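Local structure of aldolase (Klebsiella pneumoniae, 6VOQ) at residues S73-F78 / A159-V164; P133-R136 / R141-Q144; A28-L33 / T77-V82; A91-H96 / R171-N176. The protein belongs to the class II aldolase and adducin family, carries a bound zinc ion, and assembles as four copies of an alpha/beta chain. All coordinates share one frame; numbering follows the deposited sequence.

Contacts 1, 3 and 4 are buried and gather around the zinc site, whereas contact 2 lies nearer the surface, its centre about 15 Å from that of the chain. Contacts 1 and 3 both use helix 76-83, joining it to the strands at 162-167 and 30-34 of one mixed sheet; contact 4 packs helix 170-190 on strand 91-94, which lies between those two. Metal coordination dominates contact 1 and polar bonds to a histidine contact 3, while the interface of contact 4 is chiefly small apolar groups, with its zinc ligands off to one side. Contact 2 lays an arginine over one face of a tyrosine, and its Ile142 reaches Phe78 of contacts 1 and 3.

Contact 1. Residues S73-F78 / A159-V164; sequences SKEVTF and ANHGPV. With ZN (zinc ion), chain B.
Glu75 and His161 meet through a shared zinc ion, forming half of the four-residue metal site of this class II aldolase-family fold. Glu75 OE1 lies 2.3 Å from the zinc and His161 NE2 2.1 Å from it, while Glu75 OE2 stands further off. The two side chains approach from opposite directions, and the carboxylate is nearly coplanar with the imidazole; the planes differ by 4°, and OE1 lies in plane at the ring edge, next to NE2. Glu75 OE1 and His161 NE2 are 3.1 Å apart because both bind the metal, not because they are hydrogen-bonded. His94 and His96 supply the remaining protein ligands.

Further out, Glu75 OE2 accepts a weak hydrogen bond from Asn30 ND2. The extended glutamate chain leaves a type I turn from Ser73 to Val76, at the start of which Ser73 OG takes a weak capping bond from Glu75 N. His161 is held by its backbone: its N bonds to Ser104 OG and its O to Thr101 OG1, and with Gly162 it forms a classic beta bulge facing Leu158. Beside the site, Phe78 packs on strand 162-167, with CE1 3.6 Å from Val164 CG2. One face of the Phe78 ring receives Glu75 O, 3.4 Å above its centre.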
loop_
_atom_site.group_PDB
_atom_site.type_symbol
_atom_site.label_atom_id
_atom_site.label_comp_id
_atom_site.label_asym_id
_atom_site.label_seq_id
_atom_site.Cartn_x
_atom_site.Cartn_y
_atom_site.Cartn_z
ATOM N N SER A 73 16.267 -10.982 20.101
ATOM C CA SER A 73 16.843 -10.286 18.963
ATOM C C SER A 73 18.183 -9.681 19.351
ATOM O O SER A 73 18.354 -9.178 20.465
ATOM C CB SER A 73 15.887 -9.191 18.491
ATOM O OG SER A 73 16.434 -8.487 17.389
ATOM N N LYS A 74 19.148 -9.745 18.431
ATOM C CA LYS A 74 20.439 -9.118 18.693
ATOM C C LYS A 74 20.329 -7.602 18.866
ATOM O O LYS A 74 21.167 -7.003 19.548
ATOM C CB LYS A 74 21.417 -9.465 17.570
ATOM C CG LYS A 74 21.473 -10.956 17.297
ATOM C CD LYS A 74 22.328 -11.291 16.105
ATOM C CE LYS A 74 23.710 -11.735 16.547
ATOM N NZ LYS A 74 24.645 -11.860 15.392
ATOM N N GLU A 75 19.304 -6.971 18.293
ATOM C CA GLU A 75 19.151 -5.530 18.435
ATOM C C GLU A 75 18.565 -5.124 19.779
ATOM O O GLU A 75 18.514 -3.920 20.077
ATOM C CB GLU A 75 18.291 -4.989 17.295
ATOM C CG GLU A 75 18.866 -5.333 15.939
ATOM C CD GLU A 75 18.160 -4.644 14.804
ATOM O OE1 GLU A 75 18.696 -3.626 14.312
ATOM O OE2 GLU A 75 17.076 -5.120 14.402
ATOM N N VAL A 76 18.144 -6.091 20.600
ATOM C CA VAL A 76 17.679 -5.783 21.947
ATOM C C VAL A 76 18.801 -5.175 22.776
ATOM O O VAL A 76 18.538 -4.463 23.751
ATOM C CB VAL A 76 17.088 -7.054 22.601
ATOM C CG1 VAL A 76 16.704 -6.812 24.058
ATOM C CG2 VAL A 76 15.875 -7.527 21.804
ATOM N N THR A 77 20.055 -5.416 22.379
ATOM C CA THR A 77 21.194 -4.761 23.013
ATOM C C THR A 77 21.004 -3.248 23.088
ATOM O O THR A 77 21.213 -2.642 24.146
ATOM C CB THR A 77 22.481 -5.098 22.259
ATOM O OG1 THR A 77 22.709 -6.511 22.316
ATOM C CG2 THR A 77 23.662 -4.398 22.907
ATOM N N PHE A 78 20.611 -2.610 21.982
ATOM C CA PHE A 78 20.458 -1.162 22.062
ATOM C C PHE A 78 19.063 -0.740 22.509
ATOM O O PHE A 78 18.871 0.425 22.852
ATOM C CB PHE A 78 20.854 -0.468 20.737
ATOM C CG PHE A 78 19.998 -0.807 19.530
ATOM C CD1 PHE A 78 18.682 -0.386 19.432
ATOM C CD2 PHE A 78 20.555 -1.461 18.451
ATOM C CE1 PHE A 78 17.927 -0.682 18.314
ATOM C CE2 PHE A 78 19.807 -1.751 17.318
ATOM C CZ PHE A 78 18.497 -1.365 17.249
ATOM N N ALA A 159 21.259 6.211 11.438
ATOM C CA ALA A 159 21.586 6.493 10.049
ATOM C C ALA A 159 21.787 5.194 9.278
ATOM O O ALA A 159 22.299 4.213 9.819
ATOM C CB ALA A 159 22.839 7.362 9.977
ATOM N N ASN A 160 21.357 5.188 8.014
ATOM C CA ASN A 160 21.476 4.018 7.138
ATOM C C ASN A 160 20.882 2.769 7.784
ATOM O O ASN A 160 21.433 1.672 7.686
ATOM C CB ASN A 160 22.928 3.756 6.746
ATOM C CG ASN A 160 23.570 4.930 6.077
ATOM O OD1 ASN A 160 24.265 5.726 6.717
ATOM N ND2 ASN A 160 23.353 5.054 4.778
ATOM N N HIS A 161 19.748 2.934 8.452
ATOM C CA HIS A 161 19.223 1.836 9.242
ATOM C C HIS A 161 17.722 1.965 9.450
ATOM O O HIS A 161 16.944 1.279 8.780
ATOM C CB HIS A 161 19.945 1.779 10.580
ATOM C CG HIS A 161 19.653 0.544 11.370
ATOM N ND1 HIS A 161 20.454 0.120 12.407
ATOM C CD2 HIS A 161 18.654 -0.363 11.271
ATOM C CE1 HIS A 161 19.958 -0.991 12.916
ATOM N NE2 HIS A 161 18.866 -1.306 12.243
ATOM N N GLY A 162 17.308 2.827 10.386
ATOM C CA GLY A 162 15.907 3.013 10.682
ATOM C C GLY A 162 15.628 3.593 12.061
ATOM O O GLY A 162 16.547 3.880 12.842
ATOM N N PRO A 163 14.341 3.767 12.382
ATOM C CA PRO A 163 13.959 4.420 13.636
ATOM C C PRO A 163 13.954 3.492 14.843
ATOM O O PRO A 163 13.745 2.281 14.744
ATOM C CB PRO A 163 12.536 4.903 13.344
ATOM C CG PRO A 163 12.022 3.892 12.418
ATOM C CD PRO A 163 13.168 3.561 11.516
ATOM N N VAL A 164 14.166 4.103 16.002
ATOM C CA VAL A 164 14.022 3.471 17.304
ATOM C C VAL A 164 13.136 4.411 18.110
ATOM O O VAL A 164 13.523 5.560 18.361
ATOM C CB VAL A 164 15.373 3.254 18.001
ATOM C CG1 VAL A 164 15.161 2.745 19.431
ATOM C CG2 VAL A 164 16.237 2.293 17.202
HETATM ZN ZN ZN B . 17.414 -2.839 12.632
#

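Contact 2. Residues P133-R136 / R141-Q144; sequences PYYR and RIAQ
The Tyr135 ring carries Arg141 on one face and Ile142 at its edge. Arg141 CB sits over the middle of that face, 3.8 Å from the ring centroid and 12° off the normal, a CH-pi contact. The rest of the arginine continues on the same side of the ring: a bend at chi3 (-59°) turns the guanidinium back toward the tyrosine, beyond the CD1-CE1 side. There Tyr135 CD1 lies over one face of the guanidinium, 3.5 Å from Arg141 CZ, with the two planes tilted by 28°. At the ring edge Ile142 CG1 comes within 4.0 Å of Tyr135 CD2, and Ile142 CD1 runs on to 3.7 Å from Arg136 O.

These contacts fold the loop after strand 131-132 back against the first turn of helix 140-149. From that helix Ile142 also reaches Phe78 of helix 76-83, while on the loop Tyr134 packs on Arg196 of a second subunit and Arg136 on Glu205 of the same neighbour. The charged end of Arg141 finds its partner outside both segments, where NH2 forms a salt bridge with Asp139 OD1. That carboxylate would restrict the guanidinium and offset part of the positive charge beside the ring; across the contact itself the interactions are CH-pi and van der Waals.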
loop_
_atom_site.group_PDB
_atom_site.type_symbol
_atom_site.label_atom_id
_atom_site.label_comp_id
_atom_site.label_asym_id
_atom_site.label_seq_id
_atom_site.Cartn_x
_atom_site.Cartn_y
_atom_site.Cartn_z
ATOM N N PRO A 133 25.037 8.152 14.045
ATOM C CA PRO A 133 25.826 7.793 12.865
ATOM C C PRO A 133 25.681 6.319 12.523
ATOM O O PRO A 133 25.290 5.489 13.350
ATOM C CB PRO A 133 27.262 8.138 13.276
ATOM C CG PRO A 133 27.113 9.179 14.325
ATOM C CD PRO A 133 25.850 8.836 15.064
ATOM N N TYR A 134 25.961 6.004 11.260
ATOM C CA TYR A 134 25.933 4.615 10.837
ATOM C C TYR A 134 27.127 3.875 11.416
ATOM O O TYR A 134 28.258 4.375 11.398
ATOM C CB TYR A 134 25.958 4.478 9.316
ATOM C CG TYR A 134 26.226 3.043 8.935
ATOM C CD1 TYR A 134 25.219 2.089 9.029
ATOM C CD2 TYR A 134 27.500 2.619 8.566
ATOM C CE1 TYR A 134 25.456 0.760 8.728
ATOM C CE2 TYR A 134 27.751 1.286 8.271
ATOM C CZ TYR A 134 26.715 0.362 8.345
ATOM O OH TYR A 134 26.937 -0.965 8.052
ATOM N N TYR A 135 26.865 2.670 11.914
ATOM C CA TYR A 135 27.893 1.744 12.361
ATOM C C TYR A 135 27.480 0.343 11.951
ATOM O O TYR A 135 26.291 0.030 11.879
ATOM C CB TYR A 135 28.089 1.777 13.884
ATOM C CG TYR A 135 28.520 3.108 14.446
ATOM C CD1 TYR A 135 29.791 3.608 14.196
ATOM C CD2 TYR A 135 27.662 3.853 15.258
ATOM C CE1 TYR A 135 30.197 4.825 14.723
ATOM C CE2 TYR A 135 28.058 5.073 15.790
ATOM C CZ TYR A 135 29.327 5.553 15.518
ATOM O OH TYR A 135 29.735 6.758 16.044
ATOM N N ARG A 136 28.476 -0.500 11.713
ATOM C CA ARG A 136 28.230 -1.903 11.410
ATOM C C ARG A 136 27.211 -2.480 12.390
ATOM O O ARG A 136 27.289 -2.208 13.595
ATOM C CB ARG A 136 29.543 -2.691 11.488
ATOM C CG ARG A 136 29.496 -4.038 10.816
ATOM C CD ARG A 136 30.187 -5.068 11.663
ATOM N NE ARG A 136 30.696 -6.185 10.875
ATOM C CZ ARG A 136 29.944 -7.189 10.436
ATOM N NH1 ARG A 136 28.642 -7.219 10.702
ATOM N NH2 ARG A 136 30.497 -8.168 9.732
ATOM N N ARG A 141 29.025 0.946 19.614
ATOM C CA ARG A 141 28.799 2.383 19.503
ATOM C C ARG A 141 27.337 2.727 19.246
ATOM O O ARG A 141 26.912 3.849 19.551
ATOM C CB ARG A 141 29.675 2.971 18.401
ATOM C CG ARG A 141 31.090 3.273 18.847
ATOM C CD ARG A 141 31.977 3.595 17.671
ATOM N NE ARG A 141 32.042 2.498 16.711
ATOM C CZ ARG A 141 32.817 2.514 15.631
ATOM N NH1 ARG A 141 33.582 3.565 15.383
ATOM N NH2 ARG A 141 32.823 1.486 14.795
ATOM N N ILE A 142 26.555 1.800 18.696
ATOM C CA ILE A 142 25.136 2.077 18.505
ATOM C C ILE A 142 24.461 2.241 19.855
ATOM O O ILE A 142 23.907 3.300 20.163
ATOM C CB ILE A 142 24.478 0.976 17.661
ATOM C CG1 ILE A 142 25.159 0.904 16.290
ATOM C CG2 ILE A 142 22.989 1.253 17.513
ATOM C CD1 ILE A 142 24.721 -0.263 15.439
ATOM N N ALA A 143 24.555 1.213 20.701
ATOM C CA ALA A 143 24.024 1.290 22.061
ATOM C C ALA A 143 24.620 2.452 22.854
ATOM O O ALA A 143 23.915 3.079 23.656
ATOM C CB ALA A 143 24.277 -0.029 22.791
ATOM N N GLN A 144 25.902 2.758 22.649
ATOM C CA GLN A 144 26.513 3.858 23.385
ATOM C C GLN A 144 25.846 5.176 23.024
ATOM O O GLN A 144 25.492 5.967 23.902
ATOM C CB GLN A 144 28.017 3.917 23.107
ATOM C CG GLN A 144 28.814 2.727 23.647
ATOM C CD GLN A 144 30.211 2.620 23.025
ATOM O OE1 GLN A 144 30.728 3.585 22.460
ATOM N NE2 GLN A 144 30.816 1.442 23.122
#

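Contact 3. Residues A28-L33 / T77-V82; sequences AGNLSL and TFHRAV
Asn30 opens the contact by directing its amide oxygen at the edge of the His79 ring. Its CG sits between the backbone N and the carbonyl carbon, which carries the oxygen toward the imidazole, and the amide and ring planes are 55° apart. At 2.4 Å, and bent to 124°, the modelled bond from His79 NE2 to Asn30 OD1 is too short for a normal hydrogen bond, and the details of this pairing are doubtful. Asn30 lies in the second shell of the zinc site, its side chain about 5 Å from the metal. Leu31 points the opposite way, and its backbone carbon merely passes 4.1 Å from His79 CE1. Ser32 again faces the helix: its OG is hydrogen-bonded to His79 ND1 over 2.7 Å, near the plane of the ring, and also to Tyr83 OH. Asn30 and Ser32, two apart on one strand, thus face the two ring nitrogens of this buried histidine, though of the two bonds only that of Ser32 has an ordinary length. Leu33 turns away like Leu31.

Helix 77-82 runs over strand 30-33 with axes 9.6 Å apart and N-to-C directions at 36°. On the far side of the strand, Leu31 and Leu33 pack on helix 4-20; strand 91-94 lies alongside, and Ile92 touches both Ser32 and His79.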
loop_
_atom_site.group_PDB
_atom_site.type_symbol
_atom_site.label_atom_id
_atom_site.label_comp_id
_atom_site.label_asym_id
_atom_site.label_seq_id
_atom_site.Cartn_x
_atom_site.Cartn_y
_atom_site.Cartn_z
ATOM N N ALA A 28 12.865 -8.017 9.416
ATOM C CA ALA A 28 13.288 -6.747 9.996
ATOM C C ALA A 28 12.357 -6.295 11.114
ATOM O O ALA A 28 11.134 -6.452 11.033
ATOM C CB ALA A 28 13.360 -5.658 8.929
ATOM N N GLY A 29 12.948 -5.722 12.149
ATOM C CA GLY A 29 12.190 -5.083 13.201
ATOM C C GLY A 29 12.169 -5.906 14.473
ATOM O O GLY A 29 12.328 -7.131 14.463
ATOM N N ASN A 30 11.975 -5.221 15.593
ATOM C CA ASN A 30 11.825 -5.895 16.871
ATOM C C ASN A 30 11.072 -4.981 17.830
ATOM O O ASN A 30 11.054 -3.759 17.666
ATOM C CB ASN A 30 13.181 -6.304 17.447
ATOM C CG ASN A 30 14.240 -5.258 17.234
ATOM O OD1 ASN A 30 14.325 -4.286 17.979
ATOM N ND2 ASN A 30 15.061 -5.450 16.210
ATOM N N LEU A 31 10.429 -5.598 18.812
ATOM C CA LEU A 31 9.645 -4.902 19.815
ATOM C C LEU A 31 10.167 -5.293 21.186
ATOM O O LEU A 31 10.620 -6.423 21.391
ATOM C CB LEU A 31 8.132 -5.239 19.699
ATOM C CG LEU A 31 7.545 -5.256 18.276
ATOM C CD1 LEU A 31 6.123 -5.798 18.245
ATOM C CD2 LEU A 31 7.592 -3.870 17.652
ATOM N N SER A 32 10.122 -4.346 22.121
ATOM C CA SER A 32 10.389 -4.666 23.517
ATOM C C SER A 32 9.466 -3.853 24.420
ATOM O O SER A 32 8.979 -2.783 24.041
ATOM C CB SER A 32 11.858 -4.415 23.889
ATOM O OG SER A 32 12.166 -3.028 23.935
ATOM N N LEU A 33 9.237 -4.373 25.623
ATOM C CA LEU A 33 8.463 -3.654 26.626
ATOM C C LEU A 33 8.887 -4.111 28.016
ATOM O O LEU A 33 9.260 -5.270 28.222
ATOM C CB LEU A 33 6.950 -3.850 26.428
ATOM C CG LEU A 33 6.356 -5.267 26.465
ATOM C CD1 LEU A 33 6.071 -5.724 27.882
ATOM C CD2 LEU A 33 5.072 -5.329 25.646
ATOM N N THR A 77 20.055 -5.416 22.379
ATOM C CA THR A 77 21.194 -4.761 23.013
ATOM C C THR A 77 21.004 -3.248 23.088
ATOM O O THR A 77 21.213 -2.642 24.146
ATOM C CB THR A 77 22.481 -5.098 22.259
ATOM O OG1 THR A 77 22.709 -6.511 22.316
ATOM C CG2 THR A 77 23.662 -4.398 22.907
ATOM N N PHE A 78 20.611 -2.610 21.982
ATOM C CA PHE A 78 20.458 -1.162 22.062
ATOM C C PHE A 78 19.063 -0.740 22.509
ATOM O O PHE A 78 18.871 0.425 22.852
ATOM C CB PHE A 78 20.854 -0.468 20.737
ATOM C CG PHE A 78 19.998 -0.807 19.530
ATOM C CD1 PHE A 78 18.682 -0.386 19.432
ATOM C CD2 PHE A 78 20.555 -1.461 18.451
ATOM C CE1 PHE A 78 17.927 -0.682 18.314
ATOM C CE2 PHE A 78 19.807 -1.751 17.318
ATOM C CZ PHE A 78 18.497 -1.365 17.249
ATOM N N HIS A 79 18.092 -1.654 22.526
ATOM C CA HIS A 79 16.874 -1.407 23.290
ATOM C C HIS A 79 17.207 -1.151 24.754
ATOM O O HIS A 79 16.748 -0.168 25.345
ATOM C CB HIS A 79 15.938 -2.604 23.189
ATOM C CG HIS A 79 15.184 -2.687 21.906
ATOM N ND1 HIS A 79 13.808 -2.753 21.859
ATOM C CD2 HIS A 79 15.612 -2.749 20.623
ATOM C CE1 HIS A 79 13.419 -2.839 20.601
ATOM N NE2 HIS A 79 14.493 -2.836 19.832
ATOM N N ARG A 80 17.996 -2.047 25.357
ATOM C CA ARG A 80 18.329 -1.939 26.774
ATOM C C ARG A 80 19.027 -0.630 27.089
ATOM O O ARG A 80 18.743 -0.016 28.121
ATOM C CB ARG A 80 19.213 -3.112 27.201
ATOM C CG ARG A 80 18.543 -4.465 27.028
ATOM C CD ARG A 80 19.331 -5.577 27.685
ATOM N NE ARG A 80 20.415 -6.057 26.840
ATOM C CZ ARG A 80 21.705 -5.857 27.089
ATOM N NH1 ARG A 80 22.085 -5.180 28.166
ATOM N NH2 ARG A 80 22.615 -6.347 26.259
ATOM N N ALA A 81 19.939 -0.189 26.216
ATOM C CA ALA A 81 20.624 1.079 26.433
ATOM C C ALA A 81 19.639 2.218 26.657
ATOM O O ALA A 81 19.861 3.065 27.528
ATOM C CB ALA A 81 21.544 1.392 25.252
ATOM N N VAL A 82 18.530 2.231 25.916
ATOM C CA VAL A 82 17.521 3.272 26.104
ATOM C C VAL A 82 16.861 3.143 27.474
ATOM O O VAL A 82 16.756 4.120 28.222
ATOM C CB VAL A 82 16.480 3.221 24.975
ATOM C CG1 VAL A 82 15.393 4.273 25.214
ATOM C CG2 VAL A 82 17.152 3.409 23.632
#

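Contact 4. Residues A91-H96 / R171-N176; sequences AIVHLH and REATNN. With ZN (zinc ion), chain B.
Ala91, Val93 and Ala173 form the close part of a helix-on-sheet packing in this alpha/beta fold, where helix 170-190 lies across strand 91-94 at 37° with local axes 7.3 Å apart. The two alanines are consistent with so close an approach. Ala173 CB rests 3.8 Å from Ala91 O and 4.0 Å from Val93 CG2, and the same valine methyl reaches Thr174 OG1 at 3.6 Å. This valine branch lies beside its own backbone N, its partner CG1 being anti to it (chi1 163°), and it crosses the threonine at about a right angle. The hydroxyl is not left to the apolar neighbour, since Thr174 OG1 is hydrogen-bonded to Leu170 O one turn earlier.

The loose side of the contact is at Arg171, which points away from the strand, is partly exposed and is poorly ordered. Leu95 faces the helix but meets it further along, at Thr177, and Asn175 packs on Gly26 of a third subunit. Beyond the interface the strand leads to the metal, where the His96 ring stacks with Tyr121 of a second subunit. His94 CE1 lies at the edge of the His96 ring, in its plane, and His94 NE2 and His96 NE2 each bind the zinc ion at 2.2 Å.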
loop_
_atom_site.group_PDB
_atom_site.type_symbol
_atom_site.label_atom_id
_atom_site.label_comp_id
_atom_site.label_asym_id
_atom_site.label_seq_id
_atom_site.Cartn_x
_atom_site.Cartn_y
_atom_site.Cartn_z
ATOM N N ALA A 91 8.492 0.890 26.605
ATOM C CA ALA A 91 8.352 0.077 25.411
ATOM C C ALA A 91 9.089 0.767 24.283
ATOM O O ALA A 91 9.130 2.000 24.209
ATOM C CB ALA A 91 6.886 -0.151 25.027
ATOM N N ILE A 92 9.672 -0.051 23.409
ATOM C CA ILE A 92 10.471 0.413 22.290
ATOM C C ILE A 92 10.020 -0.328 21.047
ATOM O O ILE A 92 9.873 -1.556 21.067
ATOM C CB ILE A 92 11.978 0.198 22.516
ATOM C CG1 ILE A 92 12.503 1.113 23.610
ATOM C CG2 ILE A 92 12.750 0.453 21.233
ATOM C CD1 ILE A 92 14.008 0.982 23.785
ATOM N N VAL A 93 9.798 0.419 19.972
ATOM C CA VAL A 93 9.486 -0.131 18.664
ATOM C C VAL A 93 10.657 0.206 17.760
ATOM O O VAL A 93 11.018 1.377 17.607
ATOM C CB VAL A 93 8.167 0.436 18.116
ATOM C CG1 VAL A 93 8.039 0.195 16.604
ATOM C CG2 VAL A 93 7.002 -0.178 18.858
ATOM N N HIS A 94 11.287 -0.817 17.205
ATOM C CA HIS A 94 12.327 -0.623 16.212
ATOM C C HIS A 94 11.869 -1.245 14.905
ATOM O O HIS A 94 11.534 -2.432 14.861
ATOM C CB HIS A 94 13.650 -1.234 16.645
ATOM C CG HIS A 94 14.666 -1.250 15.548
ATOM N ND1 HIS A 94 15.075 -0.101 14.901
ATOM C CD2 HIS A 94 15.327 -2.271 14.958
ATOM C CE1 HIS A 94 15.963 -0.414 13.976
ATOM N NE2 HIS A 94 16.133 -1.724 13.988
ATOM N N LEU A 95 11.847 -0.445 13.851
ATOM C CA LEU A 95 11.438 -0.901 12.535
ATOM C C LEU A 95 12.406 -0.364 11.499
ATOM O O LEU A 95 13.134 0.598 11.742
ATOM C CB LEU A 95 10.027 -0.426 12.182
ATOM C CG LEU A 95 8.879 -0.901 13.043
ATOM C CD1 LEU A 95 7.684 -0.070 12.672
ATOM C CD2 LEU A 95 8.625 -2.376 12.797
ATOM N N HIS A 96 12.413 -1.002 10.336
ATOM C CA HIS A 96 13.010 -0.406 9.148
ATOM C C HIS A 96 11.929 0.179 8.260
ATOM O O HIS A 96 11.906 -0.078 7.051
ATOM C CB HIS A 96 13.851 -1.427 8.387
ATOM C CG HIS A 96 14.914 -2.072 9.219
ATOM N ND1 HIS A 96 15.750 -3.051 8.726
ATOM C CD2 HIS A 96 15.277 -1.883 10.508
ATOM C CE1 HIS A 96 16.576 -3.444 9.678
ATOM N NE2 HIS A 96 16.309 -2.751 10.770
ATOM N N ARG A 171 1.619 0.109 22.743
ATOM C CA ARG A 171 0.715 0.736 21.785
ATOM C C ARG A 171 1.062 2.204 21.577
ATOM O O ARG A 171 0.942 2.722 20.463
ATOM C CB ARG A 171 -0.741 0.591 22.230
ATOM C CG ARG A 171 -1.727 1.149 21.200
ATOM C CD ARG A 171 -3.095 0.497 21.290
ATOM N NE ARG A 171 -3.076 -0.927 20.957
ATOM C CZ ARG A 171 -2.975 -1.405 19.719
ATOM N NH1 ARG A 171 -2.871 -0.573 18.686
ATOM N NH2 ARG A 171 -2.976 -2.719 19.515
ATOM N N GLU A 172 1.483 2.897 22.638
ATOM C CA GLU A 172 1.845 4.302 22.493
ATOM C C GLU A 172 3.131 4.452 21.690
ATOM O O GLU A 172 3.251 5.364 20.863
ATOM C CB GLU A 172 1.976 4.951 23.868
ATOM C CG GLU A 172 1.726 6.456 23.871
ATOM C CD GLU A 172 2.936 7.261 24.346
ATOM O OE1 GLU A 172 3.920 6.656 24.826
ATOM O OE2 GLU A 172 2.902 8.506 24.234
ATOM N N ALA A 173 4.097 3.559 21.908
ATOM C CA ALA A 173 5.308 3.573 21.096
ATOM C C ALA A 173 4.991 3.241 19.643
ATOM O O ALA A 173 5.582 3.818 18.722
ATOM C CB ALA A 173 6.339 2.599 21.671
ATOM N N THR A 174 4.039 2.333 19.415
ATOM C CA THR A 174 3.634 2.025 18.049
ATOM C C THR A 174 2.943 3.217 17.398
ATOM O O THR A 174 3.179 3.514 16.221
ATOM C CB THR A 174 2.715 0.815 18.047
ATOM O OG1 THR A 174 3.376 -0.267 18.711
ATOM C CG2 THR A 174 2.377 0.423 16.632
ATOM N N ASN A 175 2.086 3.910 18.149
ATOM C CA ASN A 175 1.445 5.110 17.624
ATOM C C ASN A 175 2.470 6.203 17.346
ATOM O O ASN A 175 2.396 6.879 16.315
ATOM C CB ASN A 175 0.377 5.614 18.599
ATOM C CG ASN A 175 -0.833 4.695 18.681
ATOM O OD1 ASN A 175 -1.008 3.795 17.856
ATOM N ND2 ASN A 175 -1.680 4.923 19.684
ATOM N N ASN A 176 3.437 6.388 18.250
ATOM C CA ASN A 176 4.533 7.320 17.980
ATOM C C ASN A 176 5.292 6.939 16.719
ATOM O O ASN A 176 5.634 7.806 15.910
ATOM C CB ASN A 176 5.499 7.361 19.158
ATOM C CG ASN A 176 4.871 7.936 20.387
ATOM O OD1 ASN A 176 3.839 8.600 20.314
ATOM N ND2 ASN A 176 5.492 7.698 21.532
HETATM ZN ZN ZN B . 17.414 -2.839 12.632
#